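PDB 6B2Y: solute-binding periplasmic protein of iron/siderophore ABC transporter from Yersinia pestis, which probably binds chelated iron in the periplasm and delivers it to a partner ABC transporter for uptake into the cell. Local coordinates for residues A[214-218]-A[349-353]; A[274-280]-A[325-331]; A[341-345]-A[358-364]. All blocks are in the same frame, centred on the assembly; numbering follows the deposited sequence.

Contact 1: residues A[214-218]-A[349-353]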
# COMPACT_ATOMS: atom_id res chain seq x y z
N LYS A 214 0.47 -10.13 26.47
CA LYS A 214 1.28 -8.94 26.67
C LYS A 214 1.25 -8.00 25.48
O LYS A 214 1.96 -6.98 25.50
CB LYS A 214 2.73 -9.34 26.96
CG LYS A 214 2.89 -10.32 28.13
CD LYS A 214 4.27 -10.21 28.74
CE LYS A 214 4.25 -10.66 30.20
NZ LYS A 214 5.59 -10.51 30.82
N LYS A 215 0.46 -8.29 24.46
CA LYS A 215 0.33 -7.53 23.21
C LYS A 215 -0.73 -6.43 23.35
O LYS A 215 -1.84 -6.69 23.82
CB LYS A 215 -0.06 -8.44 22.07
CG LYS A 215 1.03 -9.42 21.72
CD LYS A 215 0.64 -10.29 20.55
CE LYS A 215 1.79 -11.23 20.21
NZ LYS A 215 1.48 -12.03 18.98
N PRO A 216 -0.43 -5.21 22.90
CA PRO A 216 -1.43 -4.14 22.95
C PRO A 216 -2.56 -4.40 21.96
O PRO A 216 -2.34 -4.90 20.86
CB PRO A 216 -0.63 -2.90 22.56
CG PRO A 216 0.43 -3.44 21.63
CD PRO A 216 0.81 -4.79 22.22
N SER A 217 -3.78 -4.05 22.37
CA SER A 217 -4.90 -4.12 21.45
C SER A 217 -4.85 -2.91 20.54
O SER A 217 -4.43 -1.82 20.95
CB SER A 217 -6.23 -4.18 22.20
OG SER A 217 -6.37 -3.09 23.09
N VAL A 218 -5.23 -3.10 19.28
CA VAL A 218 -5.01 -2.11 18.24
C VAL A 218 -6.26 -2.00 17.40
O VAL A 218 -6.83 -3.02 16.98
CB VAL A 218 -3.82 -2.47 17.33
CG1 VAL A 218 -3.62 -1.38 16.24
CG2 VAL A 218 -2.53 -2.69 18.13
N TRP A 349 6.07 1.76 17.14
CA TRP A 349 5.05 2.39 17.98
C TRP A 349 4.62 1.47 19.11
O TRP A 349 4.45 1.92 20.25
CB TRP A 349 3.82 2.77 17.16
CG TRP A 349 4.07 3.80 16.11
CD1 TRP A 349 5.04 4.76 16.10
CD2 TRP A 349 3.31 3.98 14.90
NE1 TRP A 349 4.93 5.53 14.96
CE2 TRP A 349 3.88 5.07 14.21
CE3 TRP A 349 2.22 3.32 14.34
CZ2 TRP A 349 3.39 5.51 12.99
CZ3 TRP A 349 1.72 3.76 13.13
CH2 TRP A 349 2.31 4.85 12.46
N PHE A 350 4.43 0.17 18.82
CA PHE A 350 3.88 -0.75 19.81
C PHE A 350 4.88 -1.02 20.92
O PHE A 350 4.49 -1.20 22.08
CB PHE A 350 3.48 -2.09 19.17
CG PHE A 350 2.41 -2.01 18.10
CD1 PHE A 350 1.71 -0.83 17.85
CD2 PHE A 350 2.11 -3.13 17.34
CE1 PHE A 350 0.75 -0.77 16.86
CE2 PHE A 350 1.14 -3.09 16.35
CZ PHE A 350 0.46 -1.90 16.10
N TYR A 351 6.16 -1.12 20.58
CA TYR A 351 7.22 -1.47 21.53
C TYR A 351 8.37 -0.50 21.34
O TYR A 351 9.42 -0.86 20.78
CB TYR A 351 7.65 -2.92 21.33
CG TYR A 351 6.51 -3.91 21.43
CD1 TYR A 351 6.06 -4.37 22.67
CD2 TYR A 351 5.88 -4.40 20.29
CE1 TYR A 351 5.02 -5.26 22.76
CE2 TYR A 351 4.83 -5.30 20.38
CZ TYR A 351 4.41 -5.74 21.62
OH TYR A 351 3.37 -6.64 21.74
N PRO A 352 8.21 0.75 21.79
CA PRO A 352 9.26 1.76 21.54
C PRO A 352 10.61 1.38 22.11
O PRO A 352 11.64 1.57 21.46
CB PRO A 352 8.70 3.02 22.23
CG PRO A 352 7.26 2.75 22.48
CD PRO A 352 7.11 1.27 22.61
N GLU A 353 10.63 0.82 23.32
CA GLU A 353 11.88 0.45 23.97
C GLU A 353 12.63 -0.61 23.17
O GLU A 353 13.82 -0.46 22.88
CB GLU A 353 11.59 -0.04 25.39
CG GLU A 353 12.74 -0.76 26.06
CD GLU A 353 13.03 -0.22 27.45
OE1 GLU A 353 14.21 -0.26 27.87
OE2 GLU A 353 12.07 0.23 28.13
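Val218 and Phe350 approach from opposite directions, the valine projecting from the start of strand 217-221 and the phenylalanine projecting from the last turn of helix 340-350. The CG2 methyl of Val218 makes an off-centre CH-pi contact, 4.2 Å from the centroid of the Phe350 ring and 29° off its normal, with the ring atom CZ nearest. Because Val218 CG1 lies anti to the backbone N (chi1 -180°), CG2 falls beside that nitrogen, and both methyls come within reach of Phe350 CZ.

Pro216 is the other apolar half of the contact. Its ring crosses the Phe350 side chain at about a right angle, setting CG 4.1 Å from Phe350 CB, while the neighbouring CD turns to Tyr351 and lies 3.2 Å from its OH. Tyr351 is the first residue to leave the helical conformation, and its ring reaches back across the gap at an oblique angle to Pro216. Its hydroxyl passes the backbone of Lys215, with OH 3.5 Å from Lys215 CA, but its hydrogen-bond partner is the carbonyl oxygen of Gly247. The tyrosine thus lies against Pro216 CD and ends on a third piece of chain. Lys215 lends CB and CG, and its extended chain leads away to a salt bridge between NZ and Glu212.

No hydrogen bond joins the two segments directly. Phe350 also packs on Ile275 and Ile277 of the adjacent strand 275-280. The contact joins the C-terminal end of helix 340-350 to the start of strand 217-221, part of the helix-on-sheet packing characteristic of an alpha/beta lobe of a periplasmic binding protein.

Contact 2: residues A[274-280]-A[325-331]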
# COMPACT_ATOMS: atom_id res chain seq x y z
N ASP A 274 -5.96 -0.31 23.12
CA ASP A 274 -4.79 0.33 23.71
C ASP A 274 -4.19 1.37 22.77
O ASP A 274 -3.70 2.42 23.22
CB ASP A 274 -3.73 -0.71 24.05
CG ASP A 274 -4.19 -1.68 25.12
OD1 ASP A 274 -4.99 -1.26 26.00
OD2 ASP A 274 -3.74 -2.85 25.09
N ILE A 275 -4.22 1.10 21.46
CA ILE A 275 -3.53 1.90 20.45
C ILE A 275 -4.50 2.19 19.32
O ILE A 275 -5.27 1.31 18.91
CB ILE A 275 -2.27 1.16 19.93
CG1 ILE A 275 -1.22 1.06 21.04
CG2 ILE A 275 -1.70 1.83 18.69
CD1 ILE A 275 -0.03 0.23 20.67
N TYR A 276 -4.47 3.43 18.81
CA TYR A 276 -5.32 3.86 17.70
C TYR A 276 -4.45 4.29 16.54
O TYR A 276 -3.49 5.05 16.72
CB TYR A 276 -6.25 5.02 18.12
CG TYR A 276 -6.95 5.66 16.93
CD1 TYR A 276 -8.15 5.16 16.46
CD2 TYR A 276 -6.40 6.76 16.29
CE1 TYR A 276 -8.79 5.73 15.38
CE2 TYR A 276 -7.04 7.34 15.20
CZ TYR A 276 -8.23 6.83 14.75
OH TYR A 276 -8.87 7.39 13.67
N ILE A 277 -4.77 3.79 15.34
CA ILE A 277 -4.06 4.14 14.12
C ILE A 277 -5.08 4.62 13.10
O ILE A 277 -6.11 3.97 12.89
CB ILE A 277 -3.28 2.94 13.53
CG1 ILE A 277 -2.38 2.31 14.59
CG2 ILE A 277 -2.42 3.39 12.35
CD1 ILE A 277 -1.54 1.15 14.04
N ALA A 278 -4.78 5.74 12.44
CA ALA A 278 -5.55 6.22 11.30
C ALA A 278 -4.72 6.12 10.03
O ALA A 278 -3.53 6.41 10.05
CB ALA A 278 -5.99 7.68 11.51
N SER A 279 -5.34 5.70 8.93
CA SER A 279 -4.66 5.75 7.64
C SER A 279 -5.24 6.86 6.79
O SER A 279 -6.43 7.20 6.90
CB SER A 279 -4.75 4.42 6.86
OG SER A 279 -5.94 4.33 6.10
N GLY A 280 -4.40 7.41 5.92
CA GLY A 280 -4.88 8.43 4.99
C GLY A 280 -3.80 8.80 4.00
O GLY A 280 -2.65 8.37 4.11
N HIS A 325 -1.39 7.50 22.62
CA HIS A 325 -1.22 6.25 21.89
C HIS A 325 -1.99 6.31 20.57
O HIS A 325 -2.75 5.41 20.22
CB HIS A 325 -1.67 5.06 22.74
CG HIS A 325 -0.93 4.93 24.03
ND1 HIS A 325 0.32 4.36 24.12
CD2 HIS A 325 -1.25 5.32 25.29
CE1 HIS A 325 0.74 4.40 25.37
NE2 HIS A 325 -0.20 4.98 26.10
N SER A 326 -1.78 7.39 19.81
CA SER A 326 -2.45 7.59 18.53
C SER A 326 -1.42 7.90 17.46
O SER A 326 -0.44 8.62 17.70
CB SER A 326 -3.49 8.71 18.62
OG SER A 326 -4.65 8.28 19.33
N TYR A 327 -1.63 7.34 16.26
CA TYR A 327 -0.66 7.39 15.17
C TYR A 327 -1.39 7.43 13.84
O TYR A 327 -2.57 7.10 13.76
CB TYR A 327 0.29 6.17 15.21
CG TYR A 327 0.82 5.88 16.61
CD1 TYR A 327 2.06 6.38 17.00
CD2 TYR A 327 0.08 5.13 17.53
CE1 TYR A 327 2.54 6.14 18.27
CE2 TYR A 327 0.56 4.90 18.82
CZ TYR A 327 1.80 5.41 19.17
OH TYR A 327 2.30 5.19 20.44
N ALA A 328 -0.68 7.83 12.79
CA ALA A 328 -1.22 7.77 11.44
C ALA A 328 -0.21 7.13 10.49
O ALA A 328 1.00 7.31 10.62
CB ALA A 328 -1.63 9.15 10.89
N ILE A 329 -0.75 6.38 9.52
CA ILE A 329 0.04 5.65 8.54
C ILE A 329 -0.49 5.97 7.14
O ILE A 329 -1.69 6.18 6.94
CB ILE A 329 -0.02 4.12 8.80
CG1 ILE A 329 0.97 3.39 7.90
CG2 ILE A 329 -1.45 3.60 8.62
CD1 ILE A 329 2.43 3.62 8.27
N TRP A 330 0.42 5.99 6.16
CA TRP A 330 0.04 6.25 4.77
C TRP A 330 -0.84 5.12 4.24
O TRP A 330 -0.48 3.95 4.30
CB TRP A 330 1.30 6.37 3.91
CG TRP A 330 1.14 6.88 2.50
CD1 TRP A 330 0.58 8.06 2.10
CD2 TRP A 330 1.62 6.24 1.32
NE1 TRP A 330 0.67 8.19 0.73
CE2 TRP A 330 1.30 7.09 0.22
CE3 TRP A 330 2.29 5.03 1.06
CZ2 TRP A 330 1.62 6.76 -1.09
CZ3 TRP A 330 2.62 4.71 -0.25
CH2 TRP A 330 2.27 5.57 -1.31
N HIS A 331 -2.00 5.49 3.70
CA HIS A 331 -3.00 4.48 3.38
C HIS A 331 -2.55 3.56 2.26
O HIS A 331 -2.89 2.37 2.27
CB HIS A 331 -4.32 5.12 2.99
CG HIS A 331 -5.35 4.12 2.62
ND1 HIS A 331 -5.94 3.28 3.54
CD2 HIS A 331 -5.86 3.76 1.41
CE1 HIS A 331 -6.78 2.47 2.92
NE2 HIS A 331 -6.75 2.75 1.63
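Tyr276 is gripped through both of its backbone polar atoms: its N donates to His325 O, and its O accepts from Tyr327 N. The alternation continues through Ala278, which bonds to Tyr327 O and Ile329 N, and through Gly280, which bonds to Ile329 O and His331 N. The last donor stands well above the Gly280 carbonyl plane, where the chain turns off after Trp330.

Beyond this backbone shell, Ile275 CG2 lies 3.8 Å from Tyr327 CE2, and Ile277 CG2 is 3.9 Å from Ile329 CG2. These strands, inclined at 29°, are parallel neighbours in the mixed sheet of an alpha/beta lobe, the architecture expected of a periplasmic binding protein. The isoleucine face packs against helix 340-350 through Phe346 and Phe350. Tyr276, Ser326 and Ala328 point to the other face, toward helix 299-310.

At the C-terminal end, Ser279 OG and His331 ND1 share a hydrogen bond of 2.8 Å, the hydroxyl lying near the plane of the imidazole at its edge. A chi1 of 85° places OG between the backbone N and carbonyl carbon of Ser279. The same oxygen bonds Arg223 N, and Tyr334 meets the His331 ring with planes inclined at about 30°.

Contact 3: residues A[341-345]-A[358-364]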
# COMPACT_ATOMS: atom_id res chain seq x y z
N LEU A 341 7.55 -0.89 5.34
CA LEU A 341 7.71 0.34 6.11
C LEU A 341 6.59 0.53 7.11
O LEU A 341 6.80 1.09 8.19
CB LEU A 341 7.80 1.54 5.18
CG LEU A 341 8.98 1.46 4.21
CD1 LEU A 341 8.84 2.49 3.09
CD2 LEU A 341 10.28 1.64 4.95
N ALA A 342 5.38 0.07 6.78
CA ALA A 342 4.30 0.13 7.76
C ALA A 342 4.50 -0.90 8.86
O ALA A 342 4.22 -0.63 10.04
CB ALA A 342 2.95 -0.08 7.07
N ILE A 343 4.97 -2.10 8.51
CA ILE A 343 5.20 -3.12 9.53
C ILE A 343 6.21 -2.62 10.56
O ILE A 343 6.00 -2.77 11.78
CB ILE A 343 5.66 -4.43 8.88
CG1 ILE A 343 4.53 -5.01 8.03
CG2 ILE A 343 6.12 -5.41 9.94
CD1 ILE A 343 5.07 -6.10 7.08
N GLN A 344 7.29 -2.00 10.09
CA GLN A 344 8.32 -1.50 11.00
C GLN A 344 7.80 -0.33 11.82
O GLN A 344 8.10 -0.23 13.02
CB GLN A 344 9.57 -1.08 10.21
CG GLN A 344 10.38 -2.24 9.65
CD GLN A 344 11.69 -1.77 9.06
OE1 GLN A 344 11.92 -0.56 8.89
NE2 GLN A 344 12.56 -2.70 8.75
N SER A 345 7.03 0.57 11.20
CA SER A 345 6.48 1.70 11.95
C SER A 345 5.52 1.23 13.03
O SER A 345 5.56 1.72 14.17
CB SER A 345 5.78 2.68 11.00
OG SER A 345 6.73 3.41 10.24
N LEU A 358 15.72 0.63 15.68
CA LEU A 358 15.08 0.46 14.38
C LEU A 358 14.57 1.80 13.88
O LEU A 358 13.84 2.49 14.58
CB LEU A 358 13.92 -0.54 14.49
CG LEU A 358 13.07 -0.81 13.24
CD1 LEU A 358 13.94 -1.42 12.18
CD2 LEU A 358 11.89 -1.70 13.56
N ASP A 359 14.95 2.15 12.65
CA ASP A 359 14.60 3.43 12.04
C ASP A 359 13.94 3.20 10.68
O ASP A 359 14.64 3.04 9.67
CB ASP A 359 15.83 4.31 11.89
CG ASP A 359 15.53 5.66 11.26
OD1 ASP A 359 14.35 5.93 10.91
OD2 ASP A 359 16.48 6.47 11.13
N PRO A 360 12.60 3.19 10.62
CA PRO A 360 11.92 3.05 9.32
C PRO A 360 12.35 4.08 8.30
O PRO A 360 12.30 3.79 7.09
CB PRO A 360 10.44 3.21 9.69
CG PRO A 360 10.37 2.79 11.12
CD PRO A 360 11.66 3.20 11.75
N LYS A 361 12.75 5.28 8.73
CA LYS A 361 13.20 6.28 7.76
C LYS A 361 14.46 5.82 7.04
O LYS A 361 14.59 6.01 5.82
CB LYS A 361 13.43 7.63 8.46
CG LYS A 361 12.15 8.32 8.90
CD LYS A 361 12.38 9.23 10.09
CE LYS A 361 11.39 10.39 10.09
NZ LYS A 361 12.05 11.69 9.73
N LYS A 362 15.39 5.19 7.75
CA LYS A 362 16.55 4.64 7.07
C LYS A 362 16.17 3.47 6.16
O LYS A 362 16.73 3.32 5.07
CB LYS A 362 17.62 4.22 8.09
CG LYS A 362 18.88 3.62 7.46
CD LYS A 362 19.43 4.45 6.28
CE LYS A 362 19.80 5.88 6.68
NZ LYS A 362 19.86 6.77 5.47
N THR A 363 15.23 2.63 6.59
CA THR A 363 14.76 1.57 5.71
C THR A 363 14.23 2.14 4.40
O THR A 363 14.54 1.63 3.32
CB THR A 363 13.67 0.75 6.40
OG1 THR A 363 14.18 0.25 7.64
CG2 THR A 363 13.23 -0.42 5.52
N MET A 364 13.45 3.21 4.49
CA MET A 364 12.92 3.85 3.29
C MET A 364 14.05 4.44 2.44
O MET A 364 14.04 4.30 1.22
CB MET A 364 11.90 4.91 3.68
CG MET A 364 11.40 5.69 2.51
SD MET A 364 10.49 7.10 3.09
CE MET A 364 8.87 6.56 2.81
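Gln344 reaches across from helix 340-350 to meet Thr363, which approaches from the opposite direction on helix 360-371. At the root of the glutamine, CB lies 4.1 Å from both Pro360 CG and Leu358 CD2. The chain leaves with CG anti to the carbonyl carbon (chi1 -72°) and then runs extended, which carries the amide to where it touches both the Leu358 side chain and the threonine. There CD comes 3.9 Å from Leu358 CD1, the leucine crossing the glutamine at about a right angle. The tip divides its work: OE1 accepts from Thr363 OG1 at 2.7 Å, with the donor in the carbonyl plane on a lone pair, whereas NE2 donates to the backbone oxygen of Asn199 in helix 186-207.

Apolar packing surrounds this bond. Leu341 slides past Thr363 in the opposite sense, with its CD2 methyl 3.6 Å from Thr363 CG2, and crosses Met364 at about a right angle. Ser345 OG rests against Pro360 CB at 3.8 Å. That hydroxyl donates to Leu341 O, which also accepts from Ser345 N; the two donors come from opposite faces of the carbonyl plane. Pro360 occupies the first turn of its helix, just after the N-cap Asp359, whose OD1 takes weak bonds from Lys361 N and Lys362 N.

The two helical segments run nearly antiparallel, at 166°, with axes 9.7 Å apart. Their residues in contact are all buried. In this buried setting both ends of the Gln344 amide are engaged, OE1 by Thr363 and NE2 by Asn199 O, which should fix its flip and rotation and define the direction of the Thr363 hydroxyl.

How the contacts relate
Contacts 1 and 2 belong to one mixed sheet, in which strands 217-221, 275-280 and 326-330 lie side by side; their centres are 13 Å apart, and Ser217 meets Ile275 of the second strand and Asp274 just before it. Helix 340-350 follows strand 326-330 and serves contacts 1 and 3, its end in the former and its first half in the latter, with centres 16 Å apart. Along the chain contact 2 is nested within contact 1, whereas contacts 1 and 3 cross. Ile329 touches Ala342, linking contacts 2 and 3, 15 Å apart. The helix thus ties the sheet of this lobe to helix 360-371.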